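Local coordinates for protein cytidine deaminase (Burkholderia pseudomallei, PDB 3DMO) that probably scavenges cytidine and 2'-deoxycytidine for UMP synthesis, deaminating them to uridine and 2'-deoxyuridine with a catalytic zinc ion, at residues F32-A37 / N60-T65. Numbering follows the deposited sequence.
With ZN (zinc ion), chain E.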
loop_
_atom_site.group_PDB
_atom_site.type_symbol
_atom_site.label_atom_id
_atom_site.label_comp_id
_atom_site.label_asym_id
_atom_site.label_seq_id
_atom_site.Cartn_x
_atom_site.Cartn_y
_atom_site.Cartn_z
ATOM N N PHE A 32 11.819 -14.426 -2.496
ATOM C CA PHE A 32 12.714 -13.482 -3.137
ATOM C C PHE A 32 13.179 -12.491 -2.077
ATOM O O PHE A 32 12.452 -11.566 -1.725
ATOM C CB PHE A 32 11.981 -12.764 -4.272
ATOM C CG PHE A 32 12.862 -11.872 -5.108
ATOM C CD1 PHE A 32 13.678 -12.407 -6.108
ATOM C CD2 PHE A 32 12.864 -10.491 -4.909
ATOM C CE1 PHE A 32 14.486 -11.580 -6.890
ATOM C CE2 PHE A 32 13.670 -9.654 -5.689
ATOM C CZ PHE A 32 14.481 -10.200 -6.679
ATOM N N LYS A 33 14.381 -12.716 -1.555
ATOM C CA LYS A 33 14.925 -11.893 -0.485
ATOM C C LYS A 33 15.622 -10.659 -1.034
ATOM O O LYS A 33 16.411 -10.743 -1.985
ATOM C CB LYS A 33 15.891 -12.703 0.376
ATOM C CG LYS A 33 15.232 -13.850 1.129
ATOM C CD LYS A 33 16.214 -14.514 2.078
ATOM C CE LYS A 33 15.502 -15.574 2.905
ATOM N NZ LYS A 33 16.424 -16.276 3.851
ATOM N N VAL A 34 15.324 -9.511 -0.430
ATOM C CA VAL A 34 15.955 -8.256 -0.807
ATOM C C VAL A 34 16.542 -7.622 0.453
ATOM O O VAL A 34 15.967 -7.729 1.537
ATOM C CB VAL A 34 14.957 -7.267 -1.483
ATOM C CG1 VAL A 34 15.672 -6.002 -1.981
ATOM C CG2 VAL A 34 14.226 -7.916 -2.652
ATOM N N GLY A 35 17.701 -6.985 0.308
ATOM C CA GLY A 35 18.296 -6.236 1.406
ATOM C C GLY A 35 18.627 -4.817 1.002
ATOM O O GLY A 35 18.867 -4.524 -0.171
ATOM N N ALA A 36 18.642 -3.932 1.990
ATOM C CA ALA A 36 19.045 -2.553 1.779
ATOM C C ALA A 36 19.844 -2.083 2.968
ATOM O O ALA A 36 19.671 -2.576 4.082
ATOM C CB ALA A 36 17.826 -1.653 1.566
ATOM N N ALA A 37 20.746 -1.147 2.721
ATOM C CA ALA A 37 21.491 -0.521 3.800
ATOM C C ALA A 37 21.581 0.965 3.541
ATOM O O ALA A 37 21.998 1.395 2.469
ATOM C CB ALA A 37 22.871 -1.128 3.931
ATOM N N ASN A 60 6.088 -5.266 2.710
ATOM C CA ASN A 60 6.927 -4.073 2.696
ATOM C C ASN A 60 8.303 -4.393 2.118
ATOM O O ASN A 60 8.855 -5.458 2.386
ATOM C CB ASN A 60 7.081 -3.499 4.103
ATOM C CG ASN A 60 7.582 -2.063 4.095
ATOM O OD1 ASN A 60 6.933 -1.173 3.537
ATOM N ND2 ASN A 60 8.737 -1.828 4.714
ATOM N N CYS A 61 8.835 -3.460 1.329
ATOM C CA CYS A 61 10.130 -3.608 0.678
ATOM C C CYS A 61 11.295 -3.232 1.584
ATOM O O CYS A 61 11.139 -2.429 2.514
ATOM C CB CYS A 61 10.182 -2.714 -0.550
ATOM S SG CYS A 61 9.073 -3.203 -1.873
ATOM N N ALA A 62 12.466 -3.807 1.283
ATOM C CA ALA A 62 13.722 -3.525 1.983
ATOM C C ALA A 62 14.078 -2.039 2.103
ATOM O O ALA A 62 14.411 -1.565 3.191
ATOM C CB ALA A 62 14.876 -4.288 1.318
ATOM N N GLU A 63 13.990 -1.311 0.988
ATOM C CA GLU A 63 14.330 0.111 0.942
ATOM C C GLU A 63 13.472 0.867 1.961
ATOM O O GLU A 63 13.976 1.688 2.739
ATOM C CB GLU A 63 14.071 0.699 -0.458
ATOM C CG GLU A 63 14.836 0.042 -1.622
ATOM C CD GLU A 63 14.075 -1.112 -2.291
ATOM O OE1 GLU A 63 13.651 -2.057 -1.599
ATOM O OE2 GLU A 63 13.905 -1.079 -3.529
ATOM N N ARG A 64 12.170 0.579 1.951
ATOM C CA ARG A 64 11.241 1.254 2.847
ATOM C C ARG A 64 11.425 0.848 4.306
ATOM O O ARG A 64 11.348 1.702 5.183
ATOM C CB ARG A 64 9.793 1.084 2.384
ATOM C CG ARG A 64 9.470 1.960 1.179
ATOM C CD ARG A 64 8.028 1.785 0.752
ATOM N NE ARG A 64 7.852 0.571 -0.038
ATOM C CZ ARG A 64 6.682 -0.014 -0.274
ATOM N NH1 ARG A 64 5.550 0.503 0.209
ATOM N NH2 ARG A 64 6.637 -1.116 -1.010
ATOM N N THR A 65 11.707 -0.432 4.553
ATOM C CA THR A 65 12.040 -0.917 5.897
ATOM C C THR A 65 13.240 -0.157 6.486
ATOM O O THR A 65 13.179 0.307 7.627
ATOM C CB THR A 65 12.322 -2.434 5.901
ATOM O OG1 THR A 65 11.121 -3.141 5.568
ATOM C CG2 THR A 65 12.805 -2.900 7.280
HETATM ZN ZN ZN E . 9.909 -1.622 -3.472
HETATM O O HOH W 1 11.675 -2.375 -4.417
#
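Glu63 OE2 accepts a 2.7 Å hydrogen bond from the zinc-bound water, while OE1 of the same carboxylate stands 4.4 Å from Val34 CG1 on the strand. The Glu63 CB points away from the strand, but a bend at chi2 (91°) turns the carboxylate back toward the zinc-bound water, with OE1 on the Val34 side. The water lies 2.1 Å from the zinc, so carboxylate and metal hold it from two directions. Cys61, the N-cap residue of helix 62-72, contributes its SG at 2.4 Å from the zinc; Cys96 and Cys99 supply the other two sulfurs. Arg64 NH2 also reaches Cys61 SG, donating a 3.3 Å bond in the plane of the guanidinium at a fairly straight 156°, which would be expected to draw some negative charge off the sulfur.

The contact itself is apolar, with no hydrogen bond between segments 32-37 and 60-65. Ala62 CB makes most of the contact, lying over the strand backbone, 3.6 Å from Val34 O and close to Gly35 C. Val34 CG1, anti to its own backbone N (chi1 -175°), meets that methyl at 3.8 Å. Ala36 CB approaches Ala62 CB from another direction, 4.0 Å away, and also rests against the Ala62 carbonyl. Val34 N and Phe32 O are hydrogen-bonded to OD1 and ND2 of Asn50, which probably helps bind the substrate. The first turn of helix 62-72 thus packs on strand 34-40 of the central sheet, presenting Cys61 and the probable proton donor Glu63 in the Cys-Ala-Glu zinc motif of the cytidine deaminase fold.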